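Local coordinates for protein ribulose bisphosphate carboxylase (Pyrococcus horikoshii, PDB 2D69) that probably catalyses the magnesium-dependent carboxylation of ribulose 1,5-bisphosphate to two molecules of 3-phosphoglycerate, as part of an archaeal AMP degradation pathway, at residues L12-L17 and I52-T57; Y19-D24 and K85-L90; E40-R45 and K113-L118. One frame throughout, in Å; residues are numbered along the deposited sequence.

Contact 1: residues L12-L17 and I52-T57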
ATOM      1  N   LEU A  12      41.706   8.375  36.973  1.00 18.39           N
ATOM      2  CA  LEU A  12      42.794   7.412  37.094  1.00 18.31           C
ATOM      3  C   LEU A  12      42.247   5.997  37.335  1.00 18.66           C
ATOM      4  O   LEU A  12      42.960   4.994  37.131  1.00 18.95           O
ATOM      5  CB  LEU A  12      43.747   7.824  38.223  1.00 18.78           C
ATOM      6  CG  LEU A  12      44.577   9.117  38.129  1.00 18.70           C
ATOM      7  CD1 LEU A  12      45.408   9.364  39.398  1.00 17.48           C
ATOM      8  CD2 LEU A  12      45.489   9.088  36.939  1.00 20.41           C
ATOM      9  N   ASP A  13      40.979   5.894  37.733  1.00 17.52           N
ATOM     10  CA  ASP A  13      40.388   4.585  37.927  1.00 17.56           C
ATOM     11  C   ASP A  13      40.179   3.850  36.605  1.00 17.55           C
ATOM     12  O   ASP A  13      40.031   2.630  36.571  1.00 16.18           O
ATOM     13  CB  ASP A  13      39.062   4.686  38.637  1.00 18.46           C
ATOM     14  CG  ASP A  13      38.626   3.350  39.214  1.00 20.56           C
ATOM     15  OD1 ASP A  13      37.412   3.073  39.195  1.00 20.58           O
ATOM     16  OD2 ASP A  13      39.441   2.517  39.699  1.00 21.30           O
ATOM     17  N   PHE A  14      40.194   4.622  35.528  1.00 16.74           N
ATOM     18  CA  PHE A  14      40.123   4.074  34.182  1.00 16.99           C
ATOM     19  C   PHE A  14      41.483   3.601  33.618  1.00 17.16           C
ATOM     20  O   PHE A  14      41.546   3.046  32.516  1.00 17.21           O
ATOM     21  CB  PHE A  14      39.494   5.114  33.278  1.00 16.53           C
ATOM     22  CG  PHE A  14      38.050   5.372  33.577  1.00 14.45           C
ATOM     23  CD1 PHE A  14      37.058   4.757  32.845  1.00 13.47           C
ATOM     24  CD2 PHE A  14      37.681   6.255  34.545  1.00 12.45           C
ATOM     25  CE1 PHE A  14      35.747   5.036  33.089  1.00 10.75           C
ATOM     26  CE2 PHE A  14      36.372   6.498  34.813  1.00 10.01           C
ATOM     27  CZ  PHE A  14      35.405   5.881  34.101  1.00 11.98           C
ATOM     28  N   VAL A  15      42.553   3.777  34.390  1.00 17.52           N
ATOM     29  CA  VAL A  15      43.907   3.395  33.979  1.00 17.44           C
ATOM     30  C   VAL A  15      44.382   2.185  34.768  1.00 18.50           C
ATOM     31  O   VAL A  15      44.409   2.181  36.003  1.00 18.34           O
ATOM     32  CB  VAL A  15      44.888   4.561  34.150  1.00 17.64           C
ATOM     33  CG1 VAL A  15      46.355   4.180  33.748  1.00 16.84           C
ATOM     34  CG2 VAL A  15      44.394   5.749  33.337  1.00 17.60           C
ATOM     35  N   ASP A  16      44.718   1.139  34.028  1.00 19.12           N
ATOM     36  CA  ASP A  16      45.354  -0.030  34.587  1.00 19.71           C
ATOM     37  C   ASP A  16      46.286  -0.629  33.550  1.00 19.94           C
ATOM     38  O   ASP A  16      45.847  -1.407  32.687  1.00 18.42           O
ATOM     39  CB  ASP A  16      44.318  -1.059  35.033  1.00 19.85           C
ATOM     40  CG  ASP A  16      44.961  -2.309  35.604  1.00 21.13           C
ATOM     41  OD1 ASP A  16      44.202  -3.184  36.067  1.00 24.49           O
ATOM     42  OD2 ASP A  16      46.205  -2.523  35.583  1.00 18.54           O
ATOM     43  N   LEU A  17      47.571  -0.282  33.662  1.00 19.88           N
ATOM     44  CA  LEU A  17      48.589  -0.719  32.704  1.00 21.22           C
ATOM     45  C   LEU A  17      48.991  -2.205  32.771  1.00 22.34           C
ATOM     46  O   LEU A  17      49.724  -2.692  31.893  1.00 23.12           O
ATOM     47  CB  LEU A  17      49.830   0.194  32.765  1.00 20.39           C
ATOM     48  CG  LEU A  17      49.483   1.650  32.405  1.00 19.78           C
ATOM     49  CD1 LEU A  17      50.709   2.531  32.416  1.00 17.37           C
ATOM     50  CD2 LEU A  17      48.758   1.760  31.012  1.00 18.97           C
ATOM     51  N   ILE A  52      31.772   5.528  30.610  1.00 17.58           N
ATOM     52  CA  ILE A  52      30.726   5.834  31.579  1.00 18.76           C
ATOM     53  C   ILE A  52      30.865   7.205  32.213  1.00 20.24           C
ATOM     54  O   ILE A  52      29.983   7.647  32.964  1.00 22.22           O
ATOM     55  CB  ILE A  52      30.666   4.755  32.705  1.00 19.23           C
ATOM     56  CG1 ILE A  52      31.955   4.674  33.530  1.00 21.42           C
ATOM     57  CG2 ILE A  52      30.400   3.392  32.175  1.00 21.28           C
ATOM     58  CD1 ILE A  52      31.777   3.973  34.851  1.00 24.23           C
ATOM     59  N   GLY A  53      32.011   7.852  32.030  1.00 20.73           N
ATOM     60  CA  GLY A  53      32.183   9.196  32.544  1.00 21.80           C
ATOM     61  C   GLY A  53      32.605   9.087  33.981  1.00 22.10           C
ATOM     62  O   GLY A  53      32.810   7.986  34.474  1.00 22.35           O
ATOM     63  N   THR A  54      32.764  10.223  34.635  1.00 22.93           N
ATOM     64  CA  THR A  54      33.041  10.274  36.083  1.00 24.02           C
ATOM     65  C   THR A  54      31.953  11.072  36.752  1.00 25.16           C
ATOM     66  O   THR A  54      31.171  11.794  36.098  1.00 27.25           O
ATOM     67  CB  THR A  54      34.366  10.955  36.444  1.00 22.80           C
ATOM     68  OG1 THR A  54      34.383  12.268  35.910  1.00 22.75           O
ATOM     69  CG2 THR A  54      35.587  10.288  35.825  1.00 22.58           C
ATOM     70  N   TRP A  55      31.912  10.950  38.069  1.00 25.38           N
ATOM     71  CA  TRP A  55      30.780  11.445  38.833  1.00 24.94           C
ATOM     72  C   TRP A  55      30.971  11.248  40.330  1.00 23.83           C
ATOM     73  O   TRP A  55      31.806  10.467  40.785  1.00 22.26           O
ATOM     74  CB  TRP A  55      29.507  10.700  38.413  1.00 25.89           C
ATOM     75  CG  TRP A  55      29.799   9.306  37.977  1.00 27.88           C
ATOM     76  CD1 TRP A  55      30.024   8.852  36.682  1.00 32.02           C
ATOM     77  CD2 TRP A  55      29.914   8.167  38.810  1.00 29.20           C
ATOM     78  NE1 TRP A  55      30.276   7.496  36.691  1.00 29.02           N
ATOM     79  CE2 TRP A  55      30.225   7.055  37.981  1.00 31.52           C
ATOM     80  CE3 TRP A  55      29.830   7.966  40.171  1.00 31.14           C
ATOM     81  CZ2 TRP A  55      30.424   5.793  38.484  1.00 32.30           C
ATOM     82  CZ3 TRP A  55      30.037   6.728  40.655  1.00 31.21           C
ATOM     83  CH2 TRP A  55      30.310   5.646  39.817  1.00 32.66           C
ATOM     84  N   THR A  56      30.118  11.970  41.040  1.00 22.28           N
ATOM     85  CA  THR A  56      29.963  11.939  42.484  1.00 22.35           C
ATOM     86  C   THR A  56      28.451  11.959  42.675  1.00 21.30           C
ATOM     87  O   THR A  56      27.766  12.889  42.205  1.00 20.94           O
ATOM     88  CB  THR A  56      30.579  13.198  43.006  1.00 21.97           C
ATOM     89  OG1 THR A  56      31.989  13.152  42.734  1.00 25.44           O
ATOM     90  CG2 THR A  56      30.451  13.330  44.507  1.00 24.12           C
ATOM     91  N   THR A  57      27.914  10.920  43.302  1.00 19.56           N
ATOM     92  CA  THR A  57      26.483  10.881  43.558  1.00 18.17           C
ATOM     93  C   THR A  57      26.082   9.906  44.652  1.00 17.53           C
ATOM     94  O   THR A  57      26.634   8.806  44.751  1.00 17.77           O
ATOM     95  CB  THR A  57      25.706  10.585  42.270  1.00 18.23           C
ATOM     96  OG1 THR A  57      24.297  10.671  42.531  1.00 15.88           O
ATOM     97  CG2 THR A  57      25.930   9.128  41.753  1.00 17.53           C
TER
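F14 meets the chain at I52, G53 and T54 with the far end of its ring; it contributes more than half of the buried surface, and I52 and T54 follow. CZ of F14 lies 3.7 Å from CG1 of I52 and 3.4 Å from O of G53, and both partners sit at the ring edge, near its plane. The third neighbour, CG2 of T54, approaches CE2 of F14 obliquely at 4.0 Å. With chi1 at -68°, the phenyl group is anti to its own carbonyl carbon and reaches out from the 3-10 segment that ends at F14 across to the loop that leads into strand 55-57. On the other side I52 holds CG1 between its backbone N and carbonyl carbon (chi1 62°), which brings that methylene to the ring edge. A47 and S48 of helix 39-49 and E9 of strand 7-9 also pack on F14, so the ring is enclosed within the N-terminal domain, while the backbone of I52 hydrogen-bonds to the second subunit. Apart from O of G53, carbon meets carbon across this contact, and the place of that oxygen beside the ring's C-H rim is consistent with a weak electrostatic attraction to the slightly positive edge.

Contact 2: residues Y19-D24 and K85-L90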
ATOM      1  N   TYR A  19      46.297  -4.430  32.897  1.00 23.79           N
ATOM      2  CA  TYR A  19      45.097  -5.057  32.371  1.00 24.02           C
ATOM      3  C   TYR A  19      45.377  -5.719  31.032  1.00 24.97           C
ATOM      4  O   TYR A  19      46.059  -5.147  30.176  1.00 24.89           O
ATOM      5  CB  TYR A  19      43.969  -4.034  32.224  1.00 23.78           C
ATOM      6  CG  TYR A  19      42.659  -4.615  31.715  1.00 22.70           C
ATOM      7  CD1 TYR A  19      42.232  -4.379  30.415  1.00 23.57           C
ATOM      8  CD2 TYR A  19      41.868  -5.420  32.524  1.00 23.69           C
ATOM      9  CE1 TYR A  19      41.005  -4.910  29.923  1.00 22.67           C
ATOM     10  CE2 TYR A  19      40.669  -5.972  32.057  1.00 24.75           C
ATOM     11  CZ  TYR A  19      40.242  -5.721  30.748  1.00 25.11           C
ATOM     12  OH  TYR A  19      39.041  -6.249  30.296  1.00 24.98           O
ATOM     13  N   GLU A  20      44.835  -6.922  30.850  1.00 26.31           N
ATOM     14  CA  GLU A  20      45.004  -7.689  29.616  1.00 27.47           C
ATOM     15  C   GLU A  20      43.626  -7.856  28.979  1.00 27.06           C
ATOM     16  O   GLU A  20      42.808  -8.648  29.436  1.00 27.57           O
ATOM     17  CB  GLU A  20      45.628  -9.052  29.906  1.00 28.64           C
ATOM     18  CG  GLU A  20      47.157  -9.041  30.041  1.00 32.16           C
ATOM     19  CD  GLU A  20      47.691 -10.306  30.713  1.00 35.74           C
ATOM     20  OE1 GLU A  20      48.697 -10.177  31.446  1.00 39.15           O
ATOM     21  OE2 GLU A  20      47.106 -11.419  30.528  1.00 36.62           O
ATOM     22  N   PRO A  21      43.358  -7.119  27.918  1.00 26.90           N
ATOM     23  CA  PRO A  21      42.027  -7.181  27.312  1.00 27.49           C
ATOM     24  C   PRO A  21      41.690  -8.550  26.718  1.00 27.16           C
ATOM     25  O   PRO A  21      42.557  -9.183  26.162  1.00 27.31           O
ATOM     26  CB  PRO A  21      42.058  -6.102  26.205  1.00 27.41           C
ATOM     27  CG  PRO A  21      43.408  -5.485  26.207  1.00 27.66           C
ATOM     28  CD  PRO A  21      44.275  -6.188  27.233  1.00 26.85           C
ATOM     29  N   GLY A  22      40.437  -8.972  26.850  1.00 28.62           N
ATOM     30  CA  GLY A  22      39.892 -10.144  26.163  1.00 29.25           C
ATOM     31  C   GLY A  22      39.738  -9.977  24.662  1.00 29.41           C
ATOM     32  O   GLY A  22      39.666  -8.855  24.156  1.00 28.62           O
ATOM     33  N   ARG A  23      39.671 -11.105  23.947  1.00 29.89           N
ATOM     34  CA  ARG A  23      39.516 -11.083  22.496  1.00 30.60           C
ATOM     35  C   ARG A  23      38.149 -10.459  22.052  1.00 29.45           C
ATOM     36  O   ARG A  23      37.987 -10.077  20.893  1.00 29.90           O
ATOM     37  CB  ARG A  23      39.709 -12.512  21.896  1.00 31.85           C
ATOM     38  CG  ARG A  23      38.725 -13.591  22.444  1.00 36.02           C
ATOM     39  CD  ARG A  23      38.659 -14.950  21.629  1.00 41.34           C
ATOM     40  NE  ARG A  23      37.672 -15.876  22.229  1.00 44.31           N
ATOM     41  CZ  ARG A  23      37.843 -17.198  22.386  1.00 47.85           C
ATOM     42  NH1 ARG A  23      38.961 -17.797  21.975  1.00 50.41           N
ATOM     43  NH2 ARG A  23      36.897 -17.938  22.972  1.00 47.45           N
ATOM     44  N   ASP A  24      37.200 -10.393  22.980  1.00 27.21           N
ATOM     45  CA  ASP A  24      35.864  -9.865  22.759  1.00 27.44           C
ATOM     46  C   ASP A  24      35.701  -8.397  23.245  1.00 25.52           C
ATOM     47  O   ASP A  24      34.586  -7.918  23.399  1.00 25.37           O
ATOM     48  CB  ASP A  24      34.816 -10.789  23.403  1.00 27.68           C
ATOM     49  CG  ASP A  24      35.018 -10.950  24.901  1.00 30.63           C
ATOM     50  OD1 ASP A  24      34.059 -11.405  25.590  1.00 32.45           O
ATOM     51  OD2 ASP A  24      36.114 -10.669  25.469  1.00 32.91           O
ATOM     52  N   LYS A  85      46.364   2.887  24.310  1.00 13.97           N
ATOM     53  CA  LYS A  85      45.422   1.939  23.766  1.00 14.49           C
ATOM     54  C   LYS A  85      44.427   1.697  24.860  1.00 14.28           C
ATOM     55  O   LYS A  85      44.788   1.535  26.030  1.00 14.25           O
ATOM     56  CB  LYS A  85      46.104   0.636  23.370  1.00 14.88           C
ATOM     57  CG  LYS A  85      47.328   0.809  22.516  1.00 15.62           C
ATOM     58  CD  LYS A  85      47.841  -0.547  22.027  1.00 19.10           C
ATOM     59  CE  LYS A  85      49.216  -0.438  21.353  1.00 22.38           C
ATOM     60  NZ  LYS A  85      49.893  -1.766  21.201  1.00 24.59           N
ATOM     61  N   ILE A  86      43.166   1.686  24.489  1.00 13.34           N
ATOM     62  CA  ILE A  86      42.072   1.616  25.448  1.00 14.45           C
ATOM     63  C   ILE A  86      41.135   0.495  25.029  1.00 13.97           C
ATOM     64  O   ILE A  86      40.886   0.302  23.832  1.00 13.18           O
ATOM     65  CB  ILE A  86      41.316   2.961  25.535  1.00 14.72           C
ATOM     66  CG1 ILE A  86      42.293   4.113  25.896  1.00 15.25           C
ATOM     67  CG2 ILE A  86      40.200   2.850  26.587  1.00 17.02           C
ATOM     68  CD1 ILE A  86      41.632   5.550  25.909  1.00 13.97           C
ATOM     69  N   ALA A  87      40.686  -0.255  26.024  1.00 13.77           N
ATOM     70  CA  ALA A  87      39.827  -1.404  25.819  1.00 14.35           C
ATOM     71  C   ALA A  87      38.405  -1.125  26.279  1.00 14.18           C
ATOM     72  O   ALA A  87      38.203  -0.600  27.366  1.00 13.79           O
ATOM     73  CB  ALA A  87      40.375  -2.612  26.549  1.00 14.36           C
ATOM     74  N   TYR A  88      37.450  -1.545  25.445  1.00 15.18           N
ATOM     75  CA  TYR A  88      36.016  -1.272  25.566  1.00 15.89           C
ATOM     76  C   TYR A  88      35.204  -2.552  25.528  1.00 15.76           C
ATOM     77  O   TYR A  88      35.239  -3.272  24.534  1.00 16.11           O
ATOM     78  CB  TYR A  88      35.532  -0.382  24.393  1.00 15.41           C
ATOM     79  CG  TYR A  88      36.178   1.005  24.391  1.00 15.62           C
ATOM     80  CD1 TYR A  88      35.530   2.092  24.930  1.00 13.33           C
ATOM     81  CD2 TYR A  88      37.456   1.198  23.859  1.00 15.19           C
ATOM     82  CE1 TYR A  88      36.109   3.338  24.926  1.00 13.37           C
ATOM     83  CE2 TYR A  88      38.033   2.422  23.812  1.00 14.24           C
ATOM     84  CZ  TYR A  88      37.372   3.501  24.369  1.00 14.16           C
ATOM     85  OH  TYR A  88      37.997   4.707  24.358  1.00 14.19           O
ATOM     86  N   PRO A  89      34.446  -2.820  26.586  1.00 15.52           N
ATOM     87  CA  PRO A  89      33.477  -3.907  26.570  1.00 15.19           C
ATOM     88  C   PRO A  89      32.297  -3.599  25.662  1.00 14.71           C
ATOM     89  O   PRO A  89      31.880  -2.431  25.510  1.00 13.71           O
ATOM     90  CB  PRO A  89      33.054  -4.014  28.040  1.00 15.49           C
ATOM     91  CG  PRO A  89      33.184  -2.669  28.533  1.00 17.18           C
ATOM     92  CD  PRO A  89      34.399  -2.065  27.851  1.00 16.20           C
ATOM     93  N   LEU A  90      31.776  -4.653  25.016  1.00 14.40           N
ATOM     94  CA  LEU A  90      30.714  -4.490  24.033  1.00 14.74           C
ATOM     95  C   LEU A  90      29.374  -4.087  24.628  1.00 13.54           C
ATOM     96  O   LEU A  90      28.484  -3.718  23.903  1.00 12.30           O
ATOM     97  CB  LEU A  90      30.554  -5.770  23.248  1.00 13.63           C
ATOM     98  CG  LEU A  90      31.813  -6.174  22.511  1.00 14.65           C
ATOM     99  CD1 LEU A  90      31.442  -7.278  21.580  1.00 17.05           C
ATOM    100  CD2 LEU A  90      32.402  -5.035  21.692  1.00 18.20           C
TER
HETATM  101  O   HOH W   1      32.836  -7.237  25.456  1.00 33.14           O
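This is a small, partly buried packing contact with one water bridge, in which the loop between strands 7-9 and 26-34 of the N-terminal domain lies over strand 81-88 of the mixed sheet and the turn that follows it. Its apolar half centres on A87, whose CB points toward the loop. CB of P21 lies 3.9 Å from CB of A87, and Y19 brings in the edge of its ring, CE1 of Y19 standing 4.1 Å from the same A87 CB. The chi1 of Y19, -178°, sets CG opposite the backbone N and lays the ring edge against A87; the hydroxyl is hydrogen-bonded to E25. F73 of the adjacent strand 71-78 packs on both P21 and A87.

Further along, the backbone takes over. A water donates to the carbonyl oxygen of D24 at 2.8 Å and accepts from the N of L90, also at 2.8 Å, while CG of L90 lies 3.4 Å from the same D24 oxygen. Outside the two segments, the D24 carboxylate pairs with R23 of the third subunit in an intersubunit salt bridge. The side-chain touches at A87 are nonpolar, whereas at D24 a carbonyl oxygen faces the L90 side chain and is satisfied by the water, which relays a polar link between the two backbones.

Contact 3: residues E40-R45 and K113-L118; sequences EEAAGR and KALKNL
The guanidinium group of R45 has the methyl of A114 over one face and the carboxylate oxygen OE1 of E41 at its edge, in the guanidinium plane. The methyl sits over the CD-NE end of the group: CB of A114 is 3.6 Å from CD of R45 and 3.7 Å from its NE. At the edge, R45 grips E41 side-on with two nitrogens, both directed at one atom. NH2 of R45 donates to OE1 of E41 over 2.8 Å, nearly in line with the C-O bond, and forms the salt bridge; NE of R45 donates to the anti lone pair of the same E41 OE1 at 3.0 Å. The N-H...O angles, 147° and 142°, show both bonds to be bent, as expected when neighbouring donors share one acceptor. The two bonds would restrict rotation of the guanidinium, with its face against A114.

E41 and R45 are four residues apart on helix 39-49, an i to i+4 salt bridge along one side of the helix. In the N-terminal domain of the Rubisco large chain this helix packs on the mixed beta-sheet, and here it meets A114 and L115, just ahead of the corner at K116. CB of A42, on the buried side of the helix, is 3.5 Å from CD2 of L115. L115 is directed there by a chi1 of -54°, with CG anti to its carbonyl carbon, and I46 of the same helix packs on it too. F32 and P34 of strand 26-34 also lie against A42. NZ of K113 hydrogen-bonds to the backbone oxygens of M319 and A320 of the second subunit.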
ATOM      1  N   GLU A  40      48.872   9.920  32.489  1.00 14.54           N
ATOM      2  CA  GLU A  40      47.893   9.023  33.105  1.00 15.29           C
ATOM      3  C   GLU A  40      46.476   9.623  33.208  1.00 15.24           C
ATOM      4  O   GLU A  40      45.484   8.991  32.840  1.00 14.90           O
ATOM      5  CB  GLU A  40      48.376   8.631  34.500  1.00 15.64           C
ATOM      6  CG  GLU A  40      49.583   7.699  34.529  1.00 17.90           C
ATOM      7  CD  GLU A  40      50.951   8.394  34.311  1.00 23.46           C
ATOM      8  OE1 GLU A  40      51.917   7.660  33.965  1.00 26.38           O
ATOM      9  OE2 GLU A  40      51.084   9.655  34.476  1.00 22.09           O
ATOM     10  N   GLU A  41      46.394  10.851  33.708  1.00 16.85           N
ATOM     11  CA  GLU A  41      45.119  11.524  33.909  1.00 17.62           C
ATOM     12  C   GLU A  41      44.492  11.846  32.583  1.00 17.30           C
ATOM     13  O   GLU A  41      43.318  11.546  32.348  1.00 18.14           O
ATOM     14  CB  GLU A  41      45.261  12.792  34.784  1.00 19.31           C
ATOM     15  CG  GLU A  41      43.995  12.989  35.634  1.00 22.49           C
ATOM     16  CD  GLU A  41      43.840  14.377  36.215  1.00 25.15           C
ATOM     17  OE1 GLU A  41      43.117  15.183  35.601  1.00 27.76           O
ATOM     18  OE2 GLU A  41      44.420  14.639  37.288  1.00 28.69           O
ATOM     19  N   ALA A  42      45.279  12.395  31.673  1.00 16.20           N
ATOM     20  CA  ALA A  42      44.786  12.623  30.322  1.00 15.30           C
ATOM     21  C   ALA A  42      44.206  11.328  29.752  1.00 15.10           C
ATOM     22  O   ALA A  42      43.090  11.337  29.274  1.00 15.31           O
ATOM     23  CB  ALA A  42      45.910  13.160  29.404  1.00 14.51           C
ATOM     24  N   ALA A  43      44.962  10.230  29.807  1.00 14.12           N
ATOM     25  CA  ALA A  43      44.523   8.962  29.228  1.00 14.27           C
ATOM     26  C   ALA A  43      43.192   8.480  29.884  1.00 14.40           C
ATOM     27  O   ALA A  43      42.261   8.052  29.197  1.00 13.12           O
ATOM     28  CB  ALA A  43      45.630   7.934  29.365  1.00 14.22           C
ATOM     29  N   GLY A  44      43.127   8.602  31.206  1.00 13.41           N
ATOM     30  CA  GLY A  44      41.934   8.325  31.976  1.00 14.17           C
ATOM     31  C   GLY A  44      40.740   9.132  31.489  1.00 14.13           C
ATOM     32  O   GLY A  44      39.677   8.571  31.286  1.00 14.40           O
ATOM     33  N   ARG A  45      40.935  10.428  31.262  1.00 13.22           N
ATOM     34  CA  ARG A  45      39.906  11.291  30.734  1.00 13.67           C
ATOM     35  C   ARG A  45      39.370  10.778  29.388  1.00 14.24           C
ATOM     36  O   ARG A  45      38.150  10.806  29.123  1.00 14.39           O
ATOM     37  CB  ARG A  45      40.461  12.697  30.558  1.00 14.35           C
ATOM     38  CG  ARG A  45      40.569  13.426  31.906  1.00 12.59           C
ATOM     39  CD  ARG A  45      41.252  14.768  31.799  1.00 14.15           C
ATOM     40  NE  ARG A  45      41.465  15.407  33.125  1.00 16.90           N
ATOM     41  CZ  ARG A  45      40.635  16.293  33.687  1.00 17.79           C
ATOM     42  NH1 ARG A  45      39.503  16.663  33.089  1.00 17.49           N
ATOM     43  NH2 ARG A  45      40.920  16.806  34.894  1.00 21.48           N
ATOM     44  N   LYS A 113      39.346  20.105  27.339  1.00 25.96           N
ATOM     45  CA  LYS A 113      40.313  21.134  27.734  1.00 26.49           C
ATOM     46  C   LYS A 113      41.663  20.556  28.223  1.00 26.03           C
ATOM     47  O   LYS A 113      42.697  21.178  28.033  1.00 26.94           O
ATOM     48  CB  LYS A 113      39.726  22.029  28.865  1.00 27.24           C
ATOM     49  CG  LYS A 113      39.965  23.537  28.653  1.00 30.02           C
ATOM     50  CD  LYS A 113      39.437  24.414  29.809  1.00 32.77           C
ATOM     51  CE  LYS A 113      40.005  25.867  29.708  1.00 34.08           C
ATOM     52  NZ  LYS A 113      39.380  26.850  30.648  1.00 35.59           N
ATOM     53  N   ALA A 114      41.651  19.387  28.861  1.00 24.38           N
ATOM     54  CA  ALA A 114      42.865  18.839  29.475  1.00 23.09           C
ATOM     55  C   ALA A 114      43.742  18.104  28.465  1.00 22.01           C
ATOM     56  O   ALA A 114      44.789  17.586  28.823  1.00 20.51           O
ATOM     57  CB  ALA A 114      42.520  17.923  30.625  1.00 22.82           C
ATOM     58  N   LEU A 115      43.302  18.028  27.215  1.00 21.45           N
ATOM     59  CA  LEU A 115      44.163  17.555  26.133  1.00 21.94           C
ATOM     60  C   LEU A 115      44.544  18.713  25.231  1.00 22.03           C
ATOM     61  O   LEU A 115      43.692  19.507  24.827  1.00 22.95           O
ATOM     62  CB  LEU A 115      43.475  16.486  25.302  1.00 22.63           C
ATOM     63  CG  LEU A 115      42.920  15.261  26.044  1.00 23.32           C
ATOM     64  CD1 LEU A 115      42.421  14.237  25.050  1.00 24.27           C
ATOM     65  CD2 LEU A 115      43.959  14.675  26.905  1.00 23.46           C
ATOM     66  N   LYS A 116      45.830  18.833  24.926  1.00 21.27           N
ATOM     67  CA  LYS A 116      46.281  19.831  23.960  1.00 20.95           C
ATOM     68  C   LYS A 116      45.835  19.384  22.584  1.00 19.47           C
ATOM     69  O   LYS A 116      45.420  20.197  21.761  1.00 19.79           O
ATOM     70  CB  LYS A 116      47.814  20.005  24.020  1.00 21.23           C
ATOM     71  CG  LYS A 116      48.326  21.387  23.628  1.00 24.09           C
ATOM     72  CD  LYS A 116      49.606  21.822  24.378  1.00 26.23           C
ATOM     73  CE  LYS A 116      50.356  22.923  23.571  1.00 28.42           C
ATOM     74  NZ  LYS A 116      51.370  23.740  24.379  1.00 29.47           N
ATOM     75  N   ASN A 117      45.962  18.085  22.333  1.00 17.11           N
ATOM     76  CA  ASN A 117      45.689  17.517  21.025  1.00 15.73           C
ATOM     77  C   ASN A 117      45.260  16.060  21.217  1.00 14.58           C
ATOM     78  O   ASN A 117      45.753  15.397  22.118  1.00 12.91           O
ATOM     79  CB  ASN A 117      46.950  17.529  20.167  1.00 16.07           C
ATOM     80  CG  ASN A 117      47.271  18.913  19.594  1.00 16.59           C
ATOM     81  OD1 ASN A 117      46.471  19.493  18.847  1.00 14.46           O
ATOM     82  ND2 ASN A 117      48.438  19.462  19.972  1.00 16.99           N
ATOM     83  N   LEU A 118      44.456  15.526  20.295  1.00 14.13           N
ATOM     84  CA  LEU A 118      43.930  14.186  20.416  1.00 13.13           C
ATOM     85  C   LEU A 118      43.657  13.656  19.010  1.00 14.14           C
ATOM     86  O   LEU A 118      42.951  14.298  18.250  1.00 12.76           O
ATOM     87  CB  LEU A 118      42.632  14.128  21.258  1.00 13.27           C
ATOM     88  CG  LEU A 118      42.020  12.708  21.317  1.00 12.72           C
ATOM     89  CD1 LEU A 118      42.857  11.753  22.125  1.00 11.93           C
ATOM     90  CD2 LEU A 118      40.605  12.700  21.831  1.00 13.27           C
TER

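How the contacts relate
All three contacts belong to the N-terminal domain, and their segments alternate along the chain, so the loop 12-24, helix 39-49 and the sheet strands are interlaced. Contacts 1 and 3 are the nearest pair, with centres about 13 Å apart, and touch directly: CG2 of V15 lies 3.5 Å from O of E40. Contacts 1 and 2 adjoin in sequence through the loop, with centres about 16 Å apart. Contacts 2 and 3, about 20 Å between centres, reach the same mixed sheet and come together where I86 packs on A43. None lies at the predicted catalytic sites of the barrel, although contacts 1 and 3 both touch the second subunit and contact 2 the third.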